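Local coordinates for B-type Cna protein (Enterococcus faecium, PDB 6FWY), which is of unknown function but, as the thioester domain of a cell-wall-anchored surface protein, probably attaches bacteria covalently to host molecules, at residues E77-K83 with Y147-D153; I25-P30 with N116-I122; S181-N186 with T238-T243. One frame throughout, in Å; residues are numbered along the deposited sequence.

Contact 1 of 3, residues E77-K83 with Y147-D153; sequences EFYRMFK and YAKNGKD
Two helices meet where the second ends. Residues 77-83 are helical throughout; 147-150 form the last turn of helix 131-150, and Gly151 (phi/psi -69°/163°) is the first residue to leave it, its N still bonded to Tyr147 O (2.8 Å). The nearest CA atoms are those of Glu77 and Ala148, 4.6 Å apart. Arg80, with chi1 to chi3 m, t, m, points toward the other segment. Its NH2 donates to Ala148 O (2.8 Å), NE to the same Ala148 O (3.1 Å) and weakly to Tyr147 O (3.1 Å), and NH1 to Asp153 O (2.8 Å). Gly151 O lies over the guanidinium face, CZ to O 3.1 Å, at angles too poor for bonding; a CB on Gly151 would lie 2.9 Å from Arg80 CD. That CD sits over the Tyr147 ring, 4.0 Å from its centroid, a CH-pi contact. Tyr147 OH donates to Asp153 OD2 (2.5 Å). On the flank, Glu77 OE2 and Lys149 NZ form a salt bridge (2.6 Å). Ala148 O thus takes two arginine N-H groups, while Asp153 O belongs to the chain beyond the helix: a buried arginine capping a helix C-terminus, here in the helical part of a thioester domain.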
loop_
_atom_site.group_PDB
_atom_site.type_symbol
_atom_site.label_atom_id
_atom_site.label_comp_id
_atom_site.label_asym_id
_atom_site.label_seq_id
_atom_site.Cartn_x
_atom_site.Cartn_y
_atom_site.Cartn_z
ATOM N N GLU A 77 5.537 8.885 1.145
ATOM C CA GLU A 77 4.960 10.055 1.823
ATOM C C GLU A 77 3.437 10.055 1.665
ATOM O O GLU A 77 2.719 10.240 2.638
ATOM C CB GLU A 77 5.565 11.374 1.299
ATOM C CG GLU A 77 7.080 11.489 1.487
ATOM C CD GLU A 77 7.634 12.851 1.062
ATOM O OE1 GLU A 77 7.130 13.430 0.070
ATOM O OE2 GLU A 77 8.575 13.366 1.729
ATOM N N PHE A 78 2.957 9.836 0.445
ATOM C CA PHE A 78 1.519 9.742 0.187
ATOM C C PHE A 78 0.889 8.517 0.873
ATOM O O PHE A 78 -0.212 8.616 1.394
ATOM C CB PHE A 78 1.208 9.770 -1.321
ATOM C CG PHE A 78 1.183 11.160 -1.915
ATOM C CD1 PHE A 78 0.076 11.984 -1.730
ATOM C CD2 PHE A 78 2.275 11.663 -2.611
ATOM C CE1 PHE A 78 0.062 13.292 -2.232
ATOM C CE2 PHE A 78 2.259 12.979 -3.116
ATOM C CZ PHE A 78 1.148 13.781 -2.950
ATOM N N TYR A 79 1.580 7.382 0.895
ATOM C CA TYR A 79 1.111 6.215 1.655
ATOM C C TYR A 79 0.843 6.603 3.089
ATOM O O TYR A 79 -0.237 6.367 3.594
ATOM C CB TYR A 79 2.134 5.067 1.610
ATOM C CG TYR A 79 1.786 3.914 2.527
ATOM C CD1 TYR A 79 0.778 2.998 2.196
ATOM C CD2 TYR A 79 2.460 3.735 3.735
ATOM C CE1 TYR A 79 0.454 1.946 3.051
ATOM C CE2 TYR A 79 2.156 2.702 4.598
ATOM C CZ TYR A 79 1.152 1.809 4.254
ATOM O OH TYR A 79 0.855 0.784 5.094
ATOM N N ARG A 80 1.832 7.229 3.724
ATOM C CA ARG A 80 1.709 7.633 5.116
ATOM C C ARG A 80 0.649 8.701 5.349
ATOM O O ARG A 80 0.006 8.689 6.391
ATOM C CB ARG A 80 3.067 8.082 5.656
ATOM C CG ARG A 80 4.004 6.914 5.920
ATOM C CD ARG A 80 5.214 7.327 6.733
ATOM N NE ARG A 80 6.090 8.232 5.988
ATOM C CZ ARG A 80 7.049 7.873 5.133
ATOM N NH1 ARG A 80 7.321 6.586 4.868
ATOM N NH2 ARG A 80 7.761 8.841 4.541
ATOM N N MET A 81 0.446 9.599 4.388
ATOM C CA MET A 81 -0.619 10.593 4.503
ATOM C C MET A 81 -1.966 9.891 4.693
ATOM O O MET A 81 -2.739 10.281 5.569
ATOM C CB MET A 81 -0.670 11.510 3.277
ATOM C CG MET A 81 -1.796 12.545 3.299
ATOM S SD MET A 81 -2.051 13.307 1.681
ATOM C CE MET A 81 -2.986 12.020 0.813
ATOM N N PHE A 82 -2.239 8.878 3.869
ATOM C CA PHE A 82 -3.457 8.094 4.011
ATOM C C PHE A 82 -3.510 7.349 5.344
ATOM O O PHE A 82 -4.481 7.458 6.051
ATOM C CB PHE A 82 -3.634 7.116 2.847
ATOM C CG PHE A 82 -4.096 7.765 1.573
ATOM C CD1 PHE A 82 -5.443 8.070 1.381
ATOM C CD2 PHE A 82 -3.203 8.049 0.557
ATOM C CE1 PHE A 82 -5.882 8.656 0.192
ATOM C CE2 PHE A 82 -3.627 8.644 -0.622
ATOM C CZ PHE A 82 -4.967 8.945 -0.802
ATOM N N LYS A 83 -2.458 6.618 5.684
ATOM C CA LYS A 83 -2.416 5.808 6.927
ATOM C C LYS A 83 -2.529 6.649 8.200
ATOM O O LYS A 83 -3.169 6.231 9.159
ATOM C CB LYS A 83 -1.144 4.968 6.977
ATOM C CG LYS A 83 -1.163 3.878 8.028
ATOM C CD LYS A 83 0.188 3.217 8.240
ATOM C CE LYS A 83 0.126 2.348 9.500
ATOM N NZ LYS A 83 1.204 1.328 9.519
ATOM N N TYR A 147 4.252 13.013 10.103
ATOM C CA TYR A 147 4.239 11.579 9.870
ATOM C C TYR A 147 4.540 11.239 8.393
ATOM O O TYR A 147 5.351 10.365 8.108
ATOM C CB TYR A 147 2.911 10.968 10.329
ATOM C CG TYR A 147 2.833 9.478 10.093
ATOM C CD1 TYR A 147 3.675 8.602 10.781
ATOM C CD2 TYR A 147 1.940 8.946 9.164
ATOM C CE1 TYR A 147 3.622 7.240 10.564
ATOM C CE2 TYR A 147 1.889 7.581 8.939
ATOM C CZ TYR A 147 2.722 6.734 9.642
ATOM O OH TYR A 147 2.663 5.386 9.407
ATOM N N ALA A 148 3.914 11.954 7.464
ATOM C CA ALA A 148 4.153 11.745 6.032
ATOM C C ALA A 148 5.615 11.971 5.615
ATOM O O ALA A 148 6.179 11.147 4.900
ATOM C CB ALA A 148 3.225 12.613 5.216
ATOM N N LYS A 149 6.213 13.062 6.081
ATOM C CA LYS A 149 7.616 13.381 5.799
ATOM C C LYS A 149 8.585 12.481 6.550
ATOM O O LYS A 149 9.544 11.986 5.967
ATOM C CB LYS A 149 7.958 14.835 6.193
ATOM C CG LYS A 149 7.147 15.949 5.508
ATOM C CD LYS A 149 7.279 15.925 3.996
ATOM C CE LYS A 149 8.644 16.344 3.520
ATOM N NZ LYS A 149 8.795 15.961 2.084
ATOM N N ASN A 150 8.356 12.296 7.848
ATOM C CA ASN A 150 9.366 11.734 8.756
ATOM C C ASN A 150 9.082 10.349 9.303
ATOM O O ASN A 150 9.964 9.762 9.916
ATOM C CB ASN A 150 9.616 12.716 9.915
ATOM C CG ASN A 150 10.043 14.096 9.414
ATOM O OD1 ASN A 150 10.964 14.207 8.622
ATOM N ND2 ASN A 150 9.370 15.142 9.873
ATOM N N GLY A 151 7.878 9.820 9.091
ATOM C CA GLY A 151 7.513 8.459 9.534
ATOM C C GLY A 151 8.253 7.408 8.734
ATOM O O GLY A 151 8.784 7.695 7.663
ATOM N N LYS A 152 8.290 6.182 9.254
ATOM C CA LYS A 152 9.070 5.092 8.655
ATOM C C LYS A 152 8.264 4.075 7.837
ATOM O O LYS A 152 8.847 3.357 7.022
ATOM C CB LYS A 152 9.784 4.345 9.786
ATOM C CG LYS A 152 8.788 3.432 10.519
ATOM C CD LYS A 152 9.121 3.069 11.970
ATOM C CE LYS A 152 7.842 2.714 12.739
ATOM N NZ LYS A 152 8.150 2.381 14.161
ATOM N N ASP A 153 6.944 4.005 8.056
ATOM C CA ASP A 153 6.104 2.940 7.471
ATOM C C ASP A 153 5.934 3.126 5.972
ATOM O O ASP A 153 5.826 4.256 5.477
ATOM C CB ASP A 153 4.719 2.873 8.119
ATOM C CG ASP A 153 4.779 2.767 9.630
ATOM O OD1 ASP A 153 5.252 1.739 10.144
ATOM O OD2 ASP A 153 4.345 3.738 10.311
#

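Contact 2 of 3, residues I25-P30 with N116-I122; sequences IRVNMP and NFKVSQI
An antiparallel beta bridge joins strand 26-29 to the chain leaving a short 3-10 turn, and one aromatic-aliphatic cluster fills the gap beneath it. Val27 and Ile122 form a non-hydrogen-bonded pair with CA atoms 4.6 Å apart and side chains on the same face; Asn28 lies next to Gln121, CA to CA 5.1 Å. Residues 119-121 make the turn, held by Gln121 N to Lys118 O (3.1 Å) and Ile122 N to Val119 O (3.0 Å), which folds 116-122 back so that Phe117 points toward the strand while Ile122 shares the face of Val27.

The Val27 methyls (chi1 t) fill the hollow between the Phe117 ring face and Gln121 CB. CG2 stands 3.8 Å from the Phe117 ring centroid, 10° off the normal, a CH-pi contact, while CG1 lies 3.8 Å from Phe117 CG and 3.7 Å from Gln121 CB. Phe117 also touches Trp111 of helix 99-113. Ile25 CB meets Ile122 CG2 at 4.0 Å, and the Ile25 side chain also touches Tyr104 and Leu108 of that helix. From the other end Met29, all three chi angles m, curls back although its CA-to-CB bond points away: SD is 4.2 Å from Phe117 CB and obliquely placed in a Met-aromatic contact, and CE is 3.7 Å from Asn116 O.

Asn28 N donates to Gln121 O (3.0 Å). Asn28 OD1 accepts from Asn34 N of strand 32-44, and a water connects Asn28 ND2 to Ser120 O, each 3.0 Å away. The Gln121 amide bonds to both segments: OE1 accepts from Lys118 N at 2.8 Å, and NE2 donates to Asn28 O at 2.9 Å.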
loop_
_atom_site.group_PDB
_atom_site.type_symbol
_atom_site.label_atom_id
_atom_site.label_comp_id
_atom_site.label_asym_id
_atom_site.label_seq_id
_atom_site.Cartn_x
_atom_site.Cartn_y
_atom_site.Cartn_z
ATOM N N ILE A 25 -7.816 27.903 5.748
ATOM C CA ILE A 25 -6.556 28.588 5.538
ATOM C C ILE A 25 -6.610 29.268 4.181
ATOM O O ILE A 25 -7.516 29.037 3.398
ATOM C CB ILE A 25 -5.330 27.618 5.611
ATOM C CG1 ILE A 25 -5.349 26.551 4.515
ATOM C CG2 ILE A 25 -5.253 26.941 6.984
ATOM C CD1 ILE A 25 -4.690 26.916 3.206
ATOM N N ARG A 26 -5.614 30.103 3.918
ATOM C CA ARG A 26 -5.394 30.691 2.601
ATOM C C ARG A 26 -3.923 30.486 2.281
ATOM O O ARG A 26 -3.165 30.044 3.141
ATOM C CB ARG A 26 -5.784 32.177 2.598
ATOM C CG ARG A 26 -7.264 32.392 2.855
ATOM C CD ARG A 26 -7.632 33.818 3.142
ATOM N NE ARG A 26 -7.180 34.246 4.463
ATOM C CZ ARG A 26 -7.138 35.521 4.875
ATOM N NH1 ARG A 26 -7.544 36.494 4.089
ATOM N NH2 ARG A 26 -6.708 35.804 6.096
ATOM N N VAL A 27 -3.530 30.793 1.048
ATOM C CA VAL A 27 -2.150 30.642 0.624
ATOM C C VAL A 27 -1.704 31.866 -0.169
ATOM O O VAL A 27 -2.373 32.249 -1.156
ATOM C CB VAL A 27 -1.920 29.397 -0.248
ATOM C CG1 VAL A 27 -0.453 29.246 -0.616
ATOM C CG2 VAL A 27 -2.422 28.129 0.447
ATOM N N ASN A 28 -0.572 32.442 0.259
ATOM C CA ASN A 28 0.163 33.402 -0.543
ATOM C C ASN A 28 0.798 32.686 -1.726
ATOM O O ASN A 28 1.824 32.029 -1.615
ATOM C CB ASN A 28 1.252 34.129 0.280
ATOM C CG ASN A 28 0.667 34.992 1.384
ATOM O OD1 ASN A 28 -0.382 35.606 1.218
ATOM N ND2 ASN A 28 1.341 35.023 2.518
ATOM N N MET A 29 0.123 32.783 -2.858
ATOM C CA MET A 29 0.578 32.217 -4.098
ATOM C C MET A 29 1.370 33.284 -4.808
ATOM O O MET A 29 1.152 34.462 -4.553
ATOM C CB MET A 29 -0.634 31.798 -4.940
ATOM C CG MET A 29 -1.279 30.525 -4.415
ATOM S SD MET A 29 -0.244 29.034 -4.351
ATOM C CE MET A 29 -0.522 28.279 -5.963
ATOM N N PRO A 30 2.217 32.890 -5.773
ATOM C CA PRO A 30 3.088 33.896 -6.407
ATOM C C PRO A 30 2.473 35.175 -6.984
ATOM O O PRO A 30 3.078 36.225 -6.858
ATOM C CB PRO A 30 3.740 33.133 -7.544
ATOM C CG PRO A 30 3.790 31.714 -7.046
ATOM C CD PRO A 30 2.501 31.527 -6.276
ATOM N N ASN A 116 2.256 21.985 -4.599
ATOM C CA ASN A 116 1.418 23.095 -5.041
ATOM C C ASN A 116 1.850 24.448 -4.390
ATOM O O ASN A 116 1.748 25.498 -5.000
ATOM C CB ASN A 116 -0.031 22.837 -4.690
ATOM C CG ASN A 116 -0.620 21.648 -5.418
ATOM O OD1 ASN A 116 -1.642 21.195 -4.991
ATOM N ND2 ASN A 116 0.089 21.022 -6.339
ATOM N N PHE A 117 2.275 24.347 -3.132
ATOM C CA PHE A 117 2.855 25.412 -2.368
ATOM C C PHE A 117 3.646 24.844 -1.182
ATOM O O PHE A 117 3.451 23.684 -0.753
ATOM C CB PHE A 117 1.777 26.380 -1.878
ATOM C CG PHE A 117 0.545 25.706 -1.350
ATOM C CD1 PHE A 117 0.464 25.285 -0.026
ATOM C CD2 PHE A 117 -0.554 25.491 -2.193
ATOM C CE1 PHE A 117 -0.684 24.666 0.446
ATOM C CE2 PHE A 117 -1.710 24.908 -1.721
ATOM C CZ PHE A 117 -1.766 24.492 -0.395
ATOM N N LYS A 118 4.546 25.686 -0.680
ATOM C CA LYS A 118 5.343 25.388 0.507
ATOM C C LYS A 118 4.552 25.742 1.769
ATOM O O LYS A 118 3.577 26.517 1.707
ATOM C CB LYS A 118 6.657 26.193 0.466
ATOM C CG LYS A 118 7.566 25.807 -0.704
ATOM C CD LYS A 118 8.885 26.608 -0.682
ATOM C CE LYS A 118 8.678 27.905 -1.424
ATOM N NZ LYS A 118 9.781 28.910 -1.289
ATOM N N VAL A 119 4.983 25.182 2.906
ATOM C CA VAL A 119 4.370 25.452 4.207
ATOM C C VAL A 119 4.492 26.943 4.579
ATOM O O VAL A 119 3.562 27.510 5.154
ATOM C CB VAL A 119 4.957 24.527 5.313
ATOM C CG1 VAL A 119 4.552 24.966 6.721
ATOM C CG2 VAL A 119 4.544 23.060 5.081
ATOM N N SER A 120 5.601 27.582 4.220
ATOM C CA SER A 120 5.785 29.002 4.492
ATOM C C SER A 120 4.804 29.917 3.740
ATOM O O SER A 120 4.639 31.079 4.113
ATOM C CB SER A 120 7.231 29.433 4.175
ATOM O OG SER A 120 7.554 29.157 2.824
ATOM N N GLN A 121 4.191 29.413 2.659
ATOM C CA GLN A 121 3.130 30.157 1.964
ATOM C C GLN A 121 1.741 30.069 2.636
ATOM O O GLN A 121 0.860 30.860 2.324
ATOM C CB GLN A 121 3.021 29.711 0.511
ATOM C CG GLN A 121 4.252 29.956 -0.350
ATOM C CD GLN A 121 4.155 29.204 -1.676
ATOM O OE1 GLN A 121 4.862 28.220 -1.875
ATOM N NE2 GLN A 121 3.243 29.637 -2.563
ATOM N N ILE A 122 1.540 29.127 3.550
ATOM C CA ILE A 122 0.225 28.962 4.175
ATOM C C ILE A 122 -0.089 30.116 5.121
ATOM O O ILE A 122 0.686 30.391 6.006
ATOM C CB ILE A 122 0.093 27.605 4.903
ATOM C CG1 ILE A 122 0.257 26.446 3.908
ATOM C CG2 ILE A 122 -1.284 27.493 5.561
ATOM C CD1 ILE A 122 0.395 25.072 4.538
HETATM O O HOH W 1 4.028 33.634 2.643
#

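Contact 3 of 3, residues S181-N186 with T238-T243; sequences SNKTGN and TANVST
This is an antiparallel strand pairing, made where strand 185-191 begins alongside the middle of the long strand 231-250. Gly185 and Val241 are a non-hydrogen-bonded pair, CA to CA 4.3 Å, and Asn186 and Asn240 a hydrogen-bonded one, 5.5 Å. The latter pair is closed by Asn186 N to Asn240 O (3.1 Å) and Asn240 N to Asn186 O (2.7 Å). One step further, Ser242 N donates to Thr184 O (3.0 Å), but in place of a direct reciprocal bond a water accepts from Thr184 N (3.1 Å) and donates to Ser242 O (2.6 Å).

Gly185 has phi/psi 154°/-145°, and an ideal CB on it would fall 2.1 Å from Asn240 O, so the close approach depends on its having no side chain. Before it the chain turns: Ser181 OG accepts from Lys183 N (3.1 Å), an ST turn. Lys183 (chi1 and chi2 m) lays its CB 3.6 Å from Val241 CB and carries NZ to Thr243 OG1 (2.9 Å), which is also hydrogen-bonded to Asn245 OD1.

NZ also bonds to Pro155 O and Thr157 OG1, while Ser181 OG reaches Glu158 O, so the turn is held to the segment ahead of strand 159-169. On its other edge strand 231-250 pairs with strand 258-277, where Ala239, Val241 and Thr243 bond through their backbones to Lys268, Glu266 and Thr264.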
loop_
_atom_site.group_PDB
_atom_site.type_symbol
_atom_site.label_atom_id
_atom_site.label_comp_id
_atom_site.label_asym_id
_atom_site.label_seq_id
_atom_site.Cartn_x
_atom_site.Cartn_y
_atom_site.Cartn_z
ATOM N N SER A 181 4.567 -13.607 6.007
ATOM C CA SER A 181 4.252 -12.398 5.252
ATOM C C SER A 181 3.380 -11.455 6.076
ATOM O O SER A 181 2.584 -11.889 6.906
ATOM C CB SER A 181 3.537 -12.742 3.942
ATOM O OG SER A 181 3.383 -11.596 3.111
ATOM N N ASN A 182 3.531 -10.159 5.815
ATOM C CA ASN A 182 2.621 -9.154 6.360
ATOM C C ASN A 182 1.419 -8.871 5.448
ATOM O O ASN A 182 0.642 -7.980 5.738
ATOM C CB ASN A 182 3.367 -7.866 6.686
ATOM C CG ASN A 182 3.860 -7.141 5.447
ATOM O OD1 ASN A 182 4.031 -7.745 4.386
ATOM N ND2 ASN A 182 4.113 -5.843 5.584
ATOM N N LYS A 183 1.267 -9.624 4.356
ATOM C CA LYS A 183 0.100 -9.518 3.472
ATOM C C LYS A 183 -0.562 -10.892 3.334
ATOM O O LYS A 183 0.080 -11.913 3.509
ATOM C CB LYS A 183 0.506 -8.991 2.091
ATOM C CG LYS A 183 1.302 -7.685 2.085
ATOM C CD LYS A 183 0.493 -6.493 2.577
ATOM C CE LYS A 183 1.356 -5.233 2.739
ATOM N NZ LYS A 183 2.008 -4.811 1.469
ATOM N N THR A 184 -1.852 -10.891 3.009
ATOM C CA THR A 184 -2.609 -12.128 2.805
ATOM C C THR A 184 -2.508 -12.561 1.333
ATOM O O THR A 184 -2.421 -11.715 0.414
ATOM C CB THR A 184 -4.096 -11.993 3.248
ATOM O OG1 THR A 184 -4.829 -11.179 2.319
ATOM C CG2 THR A 184 -4.219 -11.339 4.646
ATOM N N GLY A 185 -2.506 -13.876 1.128
ATOM C CA GLY A 185 -2.364 -14.483 -0.189
ATOM C C GLY A 185 -1.779 -15.884 -0.080
ATOM O O GLY A 185 -2.070 -16.599 0.869
ATOM N N ASN A 186 -0.963 -16.272 -1.059
ATOM C CA ASN A 186 -0.274 -17.578 -1.062
ATOM C C ASN A 186 1.032 -17.456 -1.829
ATOM O O ASN A 186 1.339 -16.385 -2.353
ATOM C CB ASN A 186 -1.171 -18.702 -1.658
ATOM C CG ASN A 186 -1.609 -18.424 -3.078
ATOM O OD1 ASN A 186 -0.875 -17.864 -3.890
ATOM N ND2 ASN A 186 -2.808 -18.840 -3.393
ATOM N N THR A 238 7.380 -17.720 -4.733
ATOM C CA THR A 238 6.921 -16.417 -5.227
ATOM C C THR A 238 5.561 -16.162 -4.592
ATOM O O THR A 238 4.570 -16.781 -4.966
ATOM C CB THR A 238 6.789 -16.380 -6.769
ATOM O OG1 THR A 238 8.064 -16.656 -7.378
ATOM C CG2 THR A 238 6.295 -15.019 -7.238
ATOM N N ALA A 239 5.514 -15.234 -3.635
ATOM C CA ALA A 239 4.255 -14.858 -2.994
ATOM C C ALA A 239 3.377 -14.093 -3.976
ATOM O O ALA A 239 3.868 -13.363 -4.834
ATOM C CB ALA A 239 4.496 -14.058 -1.734
ATOM N N ASN A 240 2.078 -14.315 -3.873
ATOM C CA ASN A 240 1.099 -13.571 -4.623
ATOM C C ASN A 240 0.118 -13.061 -3.585
ATOM O O ASN A 240 -0.635 -13.845 -2.989
ATOM C CB ASN A 240 0.398 -14.440 -5.665
ATOM C CG ASN A 240 -0.455 -13.615 -6.623
ATOM O OD1 ASN A 240 -0.416 -12.369 -6.613
ATOM N ND2 ASN A 240 -1.220 -14.285 -7.453
ATOM N N VAL A 241 0.167 -11.753 -3.357
ATOM C CA VAL A 241 -0.519 -11.141 -2.239
ATOM C C VAL A 241 -1.441 -10.022 -2.673
ATOM O O VAL A 241 -1.367 -9.517 -3.783
ATOM C CB VAL A 241 0.463 -10.601 -1.177
ATOM C CG1 VAL A 241 1.379 -11.715 -0.694
ATOM C CG2 VAL A 241 1.274 -9.410 -1.695
ATOM N N SER A 242 -2.323 -9.675 -1.758
ATOM C CA SER A 242 -3.182 -8.530 -1.875
ATOM C C SER A 242 -2.450 -7.389 -1.169
ATOM O O SER A 242 -1.891 -7.599 -0.090
ATOM C CB SER A 242 -4.492 -8.839 -1.179
ATOM O OG SER A 242 -5.422 -7.838 -1.437
ATOM N N THR A 243 -2.422 -6.205 -1.781
ATOM C CA THR A 243 -1.783 -5.044 -1.186
ATOM C C THR A 243 -2.587 -3.783 -1.529
ATOM O O THR A 243 -3.113 -3.655 -2.633
ATOM C CB THR A 243 -0.293 -4.929 -1.641
ATOM O OG1 THR A 243 0.418 -3.982 -0.820
ATOM C CG2 THR A 243 -0.148 -4.523 -3.152
HETATM O O HOH W 2 -3.191 -8.276 2.090
#

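In the fold
Contacts 1 and 2 cross along the chain, their segments alternating, with centres 21 Å apart and nearest atoms about 8 Å apart. Both touch helix 99-113: Met81 meets Val109 and Phe117 meets Trp111. Contact 3 comes later in the chain; its centre is 22 Å from that of contact 1, with nearest atoms about 6 Å apart. Pro155 relates these two, touching Tyr79 and accepting from Lys183, and strand 258-277 borders both. Contacts 2 and 3 are farthest apart, 41 Å between centres and about 25 Å between nearest atoms, yet both reach the same branched antiparallel sheet. Contact 1 thus sits between a helix-bearing end and an elongated beta end.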